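PDB 6N1B: carbohydrate-binding protein from Flavonifractor plautii, which probably removes the acetyl group from the terminal N-acetylgalactosamine of the blood group A antigen, the first step in its enzymatic conversion to the O type. Local coordinates for residues D49-H54 and D384-I389; I219-N224 and Q273-V278; E283-S288 and L303-D308; G324-W329 and L359-N364. One frame throughout, in Å; residues are numbered along the deposited sequence.

Interaction 1: residues D49-H54 and D384-I389; sequences DDQVTH and DRIWRI
The extended side chain of Gln-51 lies across Ile-386 at about a right angle, its CD 3.6 Å from the CD1 methyl of Ile-386. This is the seam between the first and last blades of a five-bladed beta-propeller: residues 52-54 begin the innermost strand of one, and 385-389 belong to strand 385-395 of the other. The Gln-51 amide bridges the seam, OE1 accepting from Trp-387 N at 3.1 Å while NE2 is held by Asp-383 and Ala-48. A backbone bond follows, Val-52 N to Trp-387 O (3.0 Å), but the strands diverge too steeply for a regular ladder. Their apolar side chains take over, with Val-52 CG2 against Ile-389 CD1 at 3.6 Å. Thr-53 runs alongside the Trp-387 indole, its OG1 3.5 Å from CE3 at the ring edge and hydrogen-bonded to Ser-357. The indole meets Tyr-335 of the glycan pocket edge-to-face, and the Trp-387 side chain is about 5 Å from each of two bound galactose units. Arg-388 starts out away from the loop and doubles back at chi2 (-63°), bringing one guanidinium face against Gln-51 CG. NH1 meets two carbonyls at the guanidinium edge: a straight bond to Asp-49 O (3.1 Å, 159°) and a weak one to Asp-50 O. Water 1 completes the ring of bonds, accepting from Arg-388 NH2 and donating to Asp-49 O at 2.8 Å.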
# COMPACT_ATOMS: atom_id res chain seq x y z
N ASP A 49 4.48 19.36 8.13
CA ASP A 49 5.09 18.13 8.61
C ASP A 49 4.13 16.95 8.45
O ASP A 49 2.94 17.08 8.45
CB ASP A 49 5.42 18.31 10.10
CG ASP A 49 6.63 19.17 10.40
OD1 ASP A 49 7.43 19.49 9.52
OD2 ASP A 49 6.76 19.53 11.59
N ASP A 50 4.73 15.73 8.52
CA ASP A 50 4.00 14.52 8.77
C ASP A 50 2.94 14.17 7.67
O ASP A 50 1.96 13.50 7.94
CB ASP A 50 3.41 14.42 10.14
CG ASP A 50 4.45 14.50 11.23
OD1 ASP A 50 5.57 14.03 11.02
OD2 ASP A 50 4.21 15.16 12.26
N GLN A 51 3.22 14.65 6.44
CA GLN A 51 2.42 14.24 5.30
C GLN A 51 2.89 12.82 4.82
O GLN A 51 4.10 12.62 4.69
CB GLN A 51 2.47 15.27 4.18
CG GLN A 51 1.91 16.63 4.58
CD GLN A 51 1.94 17.57 3.43
OE1 GLN A 51 1.26 17.29 2.43
NE2 GLN A 51 2.73 18.64 3.51
N VAL A 52 1.88 11.98 4.55
CA VAL A 52 2.15 10.58 4.39
C VAL A 52 1.10 10.00 3.42
O VAL A 52 -0.02 10.51 3.30
CB VAL A 52 2.11 9.79 5.71
CG1 VAL A 52 3.33 10.12 6.60
CG2 VAL A 52 0.82 10.05 6.48
N THR A 53 1.52 8.87 2.75
CA THR A 53 0.62 8.16 1.83
C THR A 53 0.95 6.71 1.75
O THR A 53 1.98 6.25 2.24
CB THR A 53 0.70 8.90 0.41
OG1 THR A 53 -0.42 8.50 -0.35
CG2 THR A 53 1.98 8.54 -0.28
N HIS A 54 0.04 6.02 1.07
CA HIS A 54 0.30 4.64 0.69
C HIS A 54 0.72 3.71 1.85
O HIS A 54 1.81 3.13 1.87
CB HIS A 54 1.28 4.56 -0.46
CG HIS A 54 1.32 3.29 -1.26
ND1 HIS A 54 1.69 2.01 -0.83
CD2 HIS A 54 1.07 3.27 -2.61
CE1 HIS A 54 1.63 1.24 -1.95
NE2 HIS A 54 1.24 1.97 -2.98
N ASP A 384 0.48 22.41 -2.35
CA ASP A 384 -0.59 22.52 -3.28
C ASP A 384 -1.80 21.66 -2.91
O ASP A 384 -2.99 21.95 -3.17
CB ASP A 384 -0.18 22.19 -4.74
CG ASP A 384 1.01 22.96 -5.19
OD1 ASP A 384 1.04 24.19 -5.07
OD2 ASP A 384 2.01 22.37 -5.55
N ARG A 385 -1.45 20.50 -2.27
CA ARG A 385 -2.38 19.56 -1.67
C ARG A 385 -1.67 19.05 -0.38
O ARG A 385 -0.50 19.35 -0.20
CB ARG A 385 -2.56 18.35 -2.69
CG ARG A 385 -3.10 18.77 -4.02
CD ARG A 385 -3.34 17.60 -4.95
NE ARG A 385 -3.87 18.12 -6.21
CZ ARG A 385 -3.60 17.66 -7.40
NH1 ARG A 385 -2.80 16.64 -7.62
NH2 ARG A 385 -4.10 18.36 -8.42
N ILE A 386 -2.44 18.36 0.43
CA ILE A 386 -1.91 17.76 1.65
C ILE A 386 -2.23 16.27 1.62
O ILE A 386 -3.31 15.84 1.28
CB ILE A 386 -2.51 18.40 2.92
CG1 ILE A 386 -2.10 19.84 3.10
CG2 ILE A 386 -2.16 17.62 4.19
CD1 ILE A 386 -0.66 20.07 3.56
N TRP A 387 -1.22 15.47 1.98
CA TRP A 387 -1.28 14.01 1.97
C TRP A 387 -1.43 13.47 3.40
O TRP A 387 -0.52 13.74 4.24
CB TRP A 387 -0.00 13.38 1.38
CG TRP A 387 0.44 13.87 0.02
CD1 TRP A 387 0.95 15.06 -0.29
CD2 TRP A 387 0.44 13.08 -1.21
NE1 TRP A 387 1.36 15.12 -1.64
CE2 TRP A 387 1.00 13.91 -2.22
CE3 TRP A 387 0.04 11.81 -1.51
CZ2 TRP A 387 1.21 13.47 -3.52
CZ3 TRP A 387 0.17 11.37 -2.86
CH2 TRP A 387 0.76 12.21 -3.81
N ARG A 388 -2.45 12.65 3.67
CA ARG A 388 -2.57 11.99 4.96
C ARG A 388 -3.11 10.56 4.81
O ARG A 388 -3.61 10.14 3.74
CB ARG A 388 -3.62 12.75 5.86
CG ARG A 388 -3.38 14.20 6.18
CD ARG A 388 -2.11 14.45 7.00
NE ARG A 388 -2.06 15.87 7.29
CZ ARG A 388 -1.01 16.51 7.74
NH1 ARG A 388 0.15 15.87 7.98
NH2 ARG A 388 -1.10 17.84 7.96
N ILE A 389 -3.04 9.83 5.93
CA ILE A 389 -3.60 8.47 6.07
C ILE A 389 -4.62 8.48 7.17
O ILE A 389 -4.33 8.93 8.30
CB ILE A 389 -2.48 7.44 6.44
CG1 ILE A 389 -1.47 7.32 5.30
CG2 ILE A 389 -3.08 6.10 6.78
CD1 ILE A 389 -0.14 6.65 5.73
O HOH W 1 1.17 18.89 9.55
O HOH W 2 2.20 18.71 -0.06

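Interaction 2: residues I219-N224 and Q273-V278; sequences ILWANN and QDVQYV. With CA (calcium ion), chain D.
Gln-273 and Val-275 reach from the innermost strand of one propeller blade to the second strand of its neighbour, meeting Trp-221 and Asn-223. The strands run nearly antiparallel, but at 8.0 Å between axes they belong to separate sheets and touch through side chains. Gln-273 comes first. Its CG sits between the backbone N and carbonyl carbon, and a bend at chi2 (-79°) carries the amide over to the facing backbone, where NE2 is 3.7 Å from Ala-222 CA. That nitrogen is hydrogen-bonded to Ser-206 O, while Asn-223 passes its own ND2 to Trp-271 O, so each amide reaches across to the other blade's chain and the pair stitches the two blades together. Asp-274 points the other way, to a calcium ion it shares with Asp-56 and Asp-122. OD1 binds the metal at 2.4 Å. Water 3, itself a calcium ligand, donates to Asp-274 OD2 at 2.6 Å. Phe-339 N and Thr-208 OG1 are second-shell partners that help to orient this carboxylate. Val-275 turns back to Trp-221 and makes a CH-pi contact, CG1 3.9 Å from the centroid of the six-membered ring and 21° off its normal. Ile-219 CG2 packs on the opposite face, so the indole is sandwiched flat between aliphatic groups, and NE1 is hydrogen-bonded to Gly-309 O. The carbonyl of Val-275 serves the metal shell as well: its O accepts from calcium-bound water 4 at 2.7 Å. Gln-276, next along, folds over to donate from NE2 to that same Val-275 O at 3.3 Å.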
# COMPACT_ATOMS: atom_id res chain seq x y z
N ILE A 219 2.68 -14.35 -4.63
CA ILE A 219 2.10 -13.66 -5.74
C ILE A 219 2.30 -12.18 -5.57
O ILE A 219 2.05 -11.65 -4.46
CB ILE A 219 0.61 -14.01 -5.96
CG1 ILE A 219 0.38 -15.52 -5.89
CG2 ILE A 219 0.12 -13.41 -7.23
CD1 ILE A 219 -1.07 -15.94 -5.95
N LEU A 220 2.69 -11.49 -6.62
CA LEU A 220 2.86 -10.04 -6.60
C LEU A 220 2.04 -9.45 -7.75
O LEU A 220 2.22 -9.88 -8.90
CB LEU A 220 4.34 -9.68 -6.73
CG LEU A 220 4.73 -8.18 -6.68
CD1 LEU A 220 6.20 -8.06 -6.22
CD2 LEU A 220 4.55 -7.44 -7.98
N TRP A 221 1.09 -8.55 -7.46
CA TRP A 221 0.36 -7.82 -8.47
C TRP A 221 0.87 -6.39 -8.55
O TRP A 221 1.23 -5.79 -7.53
CB TRP A 221 -1.12 -7.74 -8.14
CG TRP A 221 -1.84 -9.07 -8.09
CD1 TRP A 221 -2.61 -9.65 -9.08
CD2 TRP A 221 -1.95 -9.99 -6.95
NE1 TRP A 221 -3.13 -10.83 -8.65
CE2 TRP A 221 -2.76 -11.07 -7.34
CE3 TRP A 221 -1.40 -10.02 -5.70
CZ2 TRP A 221 -3.06 -12.12 -6.50
CZ3 TRP A 221 -1.68 -11.07 -4.86
CH2 TRP A 221 -2.49 -12.11 -5.24
N ALA A 222 0.97 -5.86 -9.75
CA ALA A 222 1.45 -4.51 -9.94
C ALA A 222 0.73 -3.89 -11.14
O ALA A 222 0.21 -4.61 -11.99
CB ALA A 222 2.98 -4.46 -10.14
N ASN A 223 0.70 -2.54 -11.19
CA ASN A 223 0.04 -1.84 -12.31
C ASN A 223 1.08 -1.41 -13.33
O ASN A 223 2.07 -0.72 -13.04
CB ASN A 223 -0.74 -0.66 -11.77
CG ASN A 223 -1.49 0.08 -12.80
OD1 ASN A 223 -1.88 -0.52 -13.84
ND2 ASN A 223 -1.78 1.35 -12.56
N ASN A 224 0.84 -1.84 -14.59
CA ASN A 224 1.73 -1.53 -15.73
C ASN A 224 1.24 -0.24 -16.41
O ASN A 224 0.15 -0.28 -17.07
CB ASN A 224 1.74 -2.68 -16.67
CG ASN A 224 2.79 -2.55 -17.74
OD1 ASN A 224 2.98 -1.39 -18.24
ND2 ASN A 224 3.44 -3.61 -18.13
N GLN A 273 -3.13 -0.51 -5.79
CA GLN A 273 -3.98 -1.60 -5.25
C GLN A 273 -3.29 -2.33 -4.10
O GLN A 273 -2.07 -2.30 -3.99
CB GLN A 273 -4.33 -2.61 -6.34
CG GLN A 273 -3.11 -3.25 -7.04
CD GLN A 273 -2.45 -2.39 -8.11
OE1 GLN A 273 -3.16 -1.71 -8.91
NE2 GLN A 273 -1.09 -2.42 -8.17
N ASP A 274 -4.15 -2.98 -3.29
CA ASP A 274 -3.71 -3.89 -2.21
C ASP A 274 -4.60 -5.12 -2.37
O ASP A 274 -5.80 -5.04 -2.53
CB ASP A 274 -3.93 -3.25 -0.83
CG ASP A 274 -3.38 -4.09 0.31
OD1 ASP A 274 -2.27 -4.68 0.14
OD2 ASP A 274 -4.00 -4.11 1.40
N VAL A 275 -3.95 -6.26 -2.20
CA VAL A 275 -4.66 -7.59 -2.28
C VAL A 275 -4.47 -8.36 -0.98
O VAL A 275 -3.41 -8.32 -0.37
CB VAL A 275 -4.15 -8.43 -3.47
CG1 VAL A 275 -4.87 -9.78 -3.57
CG2 VAL A 275 -4.31 -7.65 -4.78
N GLN A 276 -5.52 -9.09 -0.58
CA GLN A 276 -5.45 -10.05 0.53
C GLN A 276 -6.07 -11.37 0.08
O GLN A 276 -7.09 -11.35 -0.59
CB GLN A 276 -6.21 -9.55 1.74
CG GLN A 276 -5.61 -8.35 2.45
CD GLN A 276 -4.53 -8.76 3.36
OE1 GLN A 276 -4.77 -9.25 4.49
NE2 GLN A 276 -3.24 -8.67 2.89
N TYR A 277 -5.47 -12.49 0.53
CA TYR A 277 -6.24 -13.74 0.54
C TYR A 277 -7.07 -13.73 1.88
O TYR A 277 -6.43 -13.52 2.94
CB TYR A 277 -5.41 -15.00 0.38
CG TYR A 277 -6.32 -16.20 0.32
CD1 TYR A 277 -7.06 -16.54 -0.86
CD2 TYR A 277 -6.51 -16.99 1.46
CE1 TYR A 277 -7.99 -17.60 -0.86
CE2 TYR A 277 -7.38 -18.07 1.44
CZ TYR A 277 -8.13 -18.35 0.34
OH TYR A 277 -9.02 -19.38 0.30
N VAL A 278 -8.36 -14.00 1.78
CA VAL A 278 -9.25 -13.97 2.95
C VAL A 278 -9.77 -15.38 3.16
O VAL A 278 -10.72 -15.82 2.52
CB VAL A 278 -10.36 -12.96 2.76
CG1 VAL A 278 -11.23 -12.94 4.02
CG2 VAL A 278 -9.84 -11.55 2.47
CA CA D . -0.53 -5.50 1.61
O HOH W 3 -2.51 -5.67 2.84
O HOH W 4 -0.96 -7.43 0.26
O HOH W 5 -0.11 -6.23 4.25
O HOH W 6 1.27 -7.15 1.78

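Interaction 3: residues E283-S288 and L303-D308; sequences EFVCIS and LTTSKD
Phe-284 and Cys-286 pair with Ser-306 and Thr-304 in an antiparallel beta hairpin, the two middle strands of a four-stranded propeller blade. Each of these hydrogen-bonded pairs is closed by two backbone bonds, among them Phe-284 N to Ser-306 O and Cys-286 N to Thr-304 O, both 2.8 Å. Apolar contacts fall on both sheet faces. On the one carrying Val-285 and Ile-287, Leu-303 leans across the pairing: CD1 is 3.7 Å from Val-285 CG1 and 4.0 Å from Ile-287 CG1. Helix 396-404 touches the same leucine through Met-399 and Leu-403. On the other face Thr-304 CG2 packs 3.7 Å from Cys-286 CB, while its OG1, anti to the backbone N (chi1 -176°), is hydrogen-bonded to Phe-258 O. The Phe-284 ring turns its edge to carbonyls at the hairpin's open end, with CD1 3.5 Å from Ser-306 O, and meets Tyr-277 edge-to-face. Polar side chains mark where the second strand stops. Lys-307 NZ bonds back to Lys-282 O, and an ST turn starts the link to the blade's outermost strand, 313-314: Ser-306 OG, also hydrogen-bonded to Asn-311 O, accepts from Asp-308 N at 3.2 Å.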
# COMPACT_ATOMS: atom_id res chain seq x y z
N GLU A 283 -11.40 -16.63 -0.90
CA GLU A 283 -11.08 -15.85 -2.08
C GLU A 283 -10.09 -14.79 -1.84
O GLU A 283 -9.84 -14.38 -0.67
CB GLU A 283 -12.31 -15.24 -2.75
CG GLU A 283 -12.92 -14.17 -1.96
CD GLU A 283 -14.32 -13.68 -2.38
OE1 GLU A 283 -14.83 -14.06 -3.43
OE2 GLU A 283 -14.82 -12.77 -1.57
N PHE A 284 -9.48 -14.32 -2.93
CA PHE A 284 -8.68 -13.11 -2.92
C PHE A 284 -9.63 -11.90 -3.03
O PHE A 284 -10.62 -11.94 -3.77
CB PHE A 284 -7.64 -13.08 -4.06
CG PHE A 284 -6.67 -14.20 -4.05
CD1 PHE A 284 -6.96 -15.44 -4.61
CD2 PHE A 284 -5.42 -14.03 -3.51
CE1 PHE A 284 -6.02 -16.50 -4.57
CE2 PHE A 284 -4.47 -15.03 -3.46
CZ PHE A 284 -4.78 -16.27 -3.97
N VAL A 285 -9.26 -10.86 -2.27
CA VAL A 285 -9.98 -9.60 -2.24
C VAL A 285 -9.02 -8.50 -2.48
O VAL A 285 -7.94 -8.47 -1.95
CB VAL A 285 -10.75 -9.46 -0.90
CG1 VAL A 285 -11.53 -8.14 -0.89
CG2 VAL A 285 -11.69 -10.65 -0.65
N CYS A 286 -9.44 -7.52 -3.34
CA CYS A 286 -8.56 -6.39 -3.67
C CYS A 286 -9.36 -5.07 -3.55
O CYS A 286 -10.49 -4.96 -3.99
CB CYS A 286 -8.06 -6.59 -5.12
SG CYS A 286 -7.12 -5.14 -5.74
N ILE A 287 -8.66 -4.12 -2.91
CA ILE A 287 -9.12 -2.74 -2.94
C ILE A 287 -8.25 -2.02 -3.95
O ILE A 287 -7.03 -1.90 -3.79
CB ILE A 287 -9.01 -2.10 -1.50
CG1 ILE A 287 -10.01 -2.72 -0.61
CG2 ILE A 287 -9.25 -0.63 -1.62
CD1 ILE A 287 -10.06 -2.13 0.80
N SER A 288 -8.91 -1.53 -4.99
CA SER A 288 -8.26 -0.83 -6.12
C SER A 288 -8.56 0.68 -6.08
O SER A 288 -9.75 1.06 -6.09
CB SER A 288 -8.81 -1.43 -7.45
OG SER A 288 -8.40 -0.65 -8.53
N LEU A 303 -13.98 -2.38 -5.05
CA LEU A 303 -13.68 -3.71 -4.55
C LEU A 303 -13.76 -4.71 -5.72
O LEU A 303 -14.74 -4.67 -6.47
CB LEU A 303 -14.65 -4.09 -3.44
CG LEU A 303 -14.31 -5.31 -2.59
CD1 LEU A 303 -13.13 -4.96 -1.74
CD2 LEU A 303 -15.52 -5.75 -1.82
N THR A 304 -12.81 -5.66 -5.75
CA THR A 304 -12.84 -6.67 -6.79
C THR A 304 -12.36 -7.97 -6.13
O THR A 304 -11.51 -7.93 -5.22
CB THR A 304 -12.03 -6.24 -8.00
OG1 THR A 304 -12.19 -7.25 -9.02
CG2 THR A 304 -10.59 -5.92 -7.75
N THR A 305 -12.87 -9.11 -6.55
CA THR A 305 -12.55 -10.37 -5.93
C THR A 305 -12.20 -11.44 -6.96
O THR A 305 -12.56 -11.29 -8.15
CB THR A 305 -13.69 -10.87 -5.04
OG1 THR A 305 -14.82 -11.27 -5.80
CG2 THR A 305 -14.12 -9.89 -3.98
N SER A 306 -11.57 -12.51 -6.50
CA SER A 306 -11.12 -13.61 -7.38
C SER A 306 -10.90 -14.86 -6.61
O SER A 306 -10.32 -14.85 -5.52
CB SER A 306 -9.78 -13.20 -7.97
OG SER A 306 -9.20 -14.25 -8.77
N LYS A 307 -11.30 -16.02 -7.19
CA LYS A 307 -11.03 -17.29 -6.58
C LYS A 307 -9.58 -17.69 -6.66
O LYS A 307 -9.11 -18.51 -5.87
CB LYS A 307 -11.91 -18.35 -7.18
CG LYS A 307 -13.29 -18.19 -6.81
CD LYS A 307 -13.51 -18.63 -5.31
CE LYS A 307 -14.81 -18.32 -4.54
NZ LYS A 307 -14.64 -19.21 -3.33
N ASP A 308 -8.86 -17.22 -7.70
CA ASP A 308 -7.53 -17.68 -8.06
C ASP A 308 -6.45 -16.73 -8.10
O ASP A 308 -5.26 -17.08 -8.29
CB ASP A 308 -7.60 -18.51 -9.42
CG ASP A 308 -8.21 -17.74 -10.53
OD1 ASP A 308 -8.26 -16.51 -10.46
OD2 ASP A 308 -8.61 -18.33 -11.54

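Interaction 4: residues G324-W329 and L359-N364; sequences GPDGSW and LQKDTN
Asp-326 and Lys-361 join the two segments by a salt bridge, OD1 to NZ at 2.9 Å, the ammonium approaching from above the carboxylate plane, 41° out of it. Lys-361 reaches there by a bend at chi4 (62°) after an otherwise stretched chain. Beside it the extended side chain of Gln-360 slides past the backbone of the other segment: its CG lies 3.2 Å from Ser-328 O, and OE1 is 3.5 Å from Trp-329 CA. These are packing contacts; even Trp-329 O, 3.2 Å from Gln-360 N, is badly angled for a bond, and that amide pairs with Ile-386 of the next strand instead. One shell out, Asp-331 OD2 holds both sides at once, making a second salt bridge to Lys-361 NZ and accepting from Gly-327 N. Trp-329 swings its indole away to meet Tyr-356 and, edge-to-face, Tyr-35. A backbone bond, Ser-328 N to Pro-325 O at 3.0 Å, helps to shape the turn that presents Asp-326. It closes a type II beta turn with Gly-327 in its third position, the usual glycine site, in the loop that leads into the innermost strand of the last propeller blade.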
# COMPACT_ATOMS: atom_id res chain seq x y z
N GLY A 324 -14.13 12.96 0.24
CA GLY A 324 -15.04 13.68 1.13
C GLY A 324 -15.53 14.98 0.51
O GLY A 324 -15.10 15.43 -0.57
N PRO A 325 -16.39 15.71 1.22
CA PRO A 325 -16.94 16.97 0.71
C PRO A 325 -15.84 18.03 0.69
O PRO A 325 -14.85 17.98 1.38
CB PRO A 325 -18.01 17.32 1.74
CG PRO A 325 -17.82 16.46 2.85
CD PRO A 325 -17.02 15.29 2.50
N ASP A 326 -16.09 19.07 -0.12
CA ASP A 326 -15.12 20.19 -0.24
C ASP A 326 -14.70 20.66 1.10
O ASP A 326 -15.55 20.99 1.98
CB ASP A 326 -15.70 21.31 -1.08
CG ASP A 326 -15.92 20.97 -2.46
OD1 ASP A 326 -15.14 20.34 -3.15
OD2 ASP A 326 -16.89 21.56 -2.98
N GLY A 327 -13.40 20.79 1.24
CA GLY A 327 -12.79 21.24 2.44
C GLY A 327 -12.31 20.22 3.40
O GLY A 327 -11.59 20.55 4.36
N SER A 328 -12.70 18.97 3.17
CA SER A 328 -12.28 17.83 4.04
C SER A 328 -10.87 17.44 3.67
O SER A 328 -10.39 17.64 2.52
CB SER A 328 -13.22 16.67 3.88
OG SER A 328 -14.44 17.05 4.49
N TRP A 329 -10.19 16.73 4.58
CA TRP A 329 -8.79 16.31 4.34
C TRP A 329 -8.69 15.29 3.19
O TRP A 329 -7.58 15.11 2.65
CB TRP A 329 -8.17 15.73 5.62
CG TRP A 329 -8.72 14.42 6.06
CD1 TRP A 329 -9.80 14.16 6.93
CD2 TRP A 329 -8.26 13.11 5.66
NE1 TRP A 329 -10.00 12.83 7.12
CE2 TRP A 329 -9.10 12.18 6.32
CE3 TRP A 329 -7.22 12.63 4.86
CZ2 TRP A 329 -8.94 10.80 6.17
CZ3 TRP A 329 -7.02 11.30 4.73
CH2 TRP A 329 -7.88 10.38 5.37
N LEU A 359 -5.86 12.80 -0.27
CA LEU A 359 -5.30 14.17 -0.43
C LEU A 359 -6.44 15.18 -0.36
O LEU A 359 -7.54 14.90 -0.81
CB LEU A 359 -4.59 14.32 -1.79
CG LEU A 359 -3.30 13.57 -1.99
CD1 LEU A 359 -3.48 12.10 -2.30
CD2 LEU A 359 -2.50 14.22 -3.07
N GLN A 360 -6.05 16.37 0.17
CA GLN A 360 -6.89 17.54 0.17
C GLN A 360 -6.41 18.46 -0.88
O GLN A 360 -5.19 18.72 -1.04
CB GLN A 360 -6.86 18.21 1.55
CG GLN A 360 -7.83 19.40 1.61
CD GLN A 360 -7.98 20.05 2.98
OE1 GLN A 360 -7.49 19.55 3.99
NE2 GLN A 360 -8.65 21.23 2.94
N LYS A 361 -7.35 19.04 -1.66
CA LYS A 361 -7.03 20.01 -2.74
C LYS A 361 -6.89 21.46 -2.23
O LYS A 361 -7.45 21.85 -1.25
CB LYS A 361 -8.02 19.96 -3.87
CG LYS A 361 -9.46 20.19 -3.43
CD LYS A 361 -10.41 20.13 -4.63
CE LYS A 361 -11.75 19.74 -4.13
NZ LYS A 361 -12.29 20.68 -3.21
N ASP A 362 -6.15 22.22 -3.03
CA ASP A 362 -6.21 23.68 -2.89
C ASP A 362 -5.78 24.20 -1.53
O ASP A 362 -6.36 25.10 -0.93
CB ASP A 362 -7.55 24.26 -3.31
CG ASP A 362 -7.88 23.94 -4.73
OD1 ASP A 362 -7.04 24.06 -5.62
OD2 ASP A 362 -9.03 23.58 -4.92
N THR A 363 -4.70 23.63 -1.01
CA THR A 363 -4.36 23.81 0.39
C THR A 363 -3.24 24.90 0.66
O THR A 363 -2.96 25.17 1.84
CB THR A 363 -3.89 22.53 1.04
OG1 THR A 363 -2.93 21.87 0.23
CG2 THR A 363 -5.05 21.60 1.33
N ASN A 364 -2.73 25.54 -0.36
CA ASN A 364 -1.51 26.39 -0.10
C ASN A 364 -1.92 27.49 0.94
O ASN A 364 -2.86 28.20 0.71
CB ASN A 364 -1.06 27.12 -1.34
CG ASN A 364 -0.83 26.21 -2.50
OD1 ASN A 364 0.43 25.97 -2.85
ND2 ASN A 364 -1.84 25.70 -3.12

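In the fold
Interactions 1 and 4 meet in the last blade: their centres lie 11 Å apart, with strands 385-395 and 351-361 paired, Ile-386 O 3.0 Å from Gln-360 N. Interactions 2 and 3 are joined through paired strands 269-278 and 283-291, centres 9 Å apart and Gln-276 O 2.8 Å from Val-285 N. Interaction 3 is on the other side of the chain's centre from interaction 1. The glycan lies beside interaction 1, about 5 Å from the Trp-387 side chain, and the pocket residue Arg-79 makes a salt bridge to Asp-384. Interaction 2 instead holds the mid-propeller calcium of Asp-56, Asp-122 and Asp-274, not that of Asp-120 and His-272; another calcium is about 9 Å from the Gln-273 side chain.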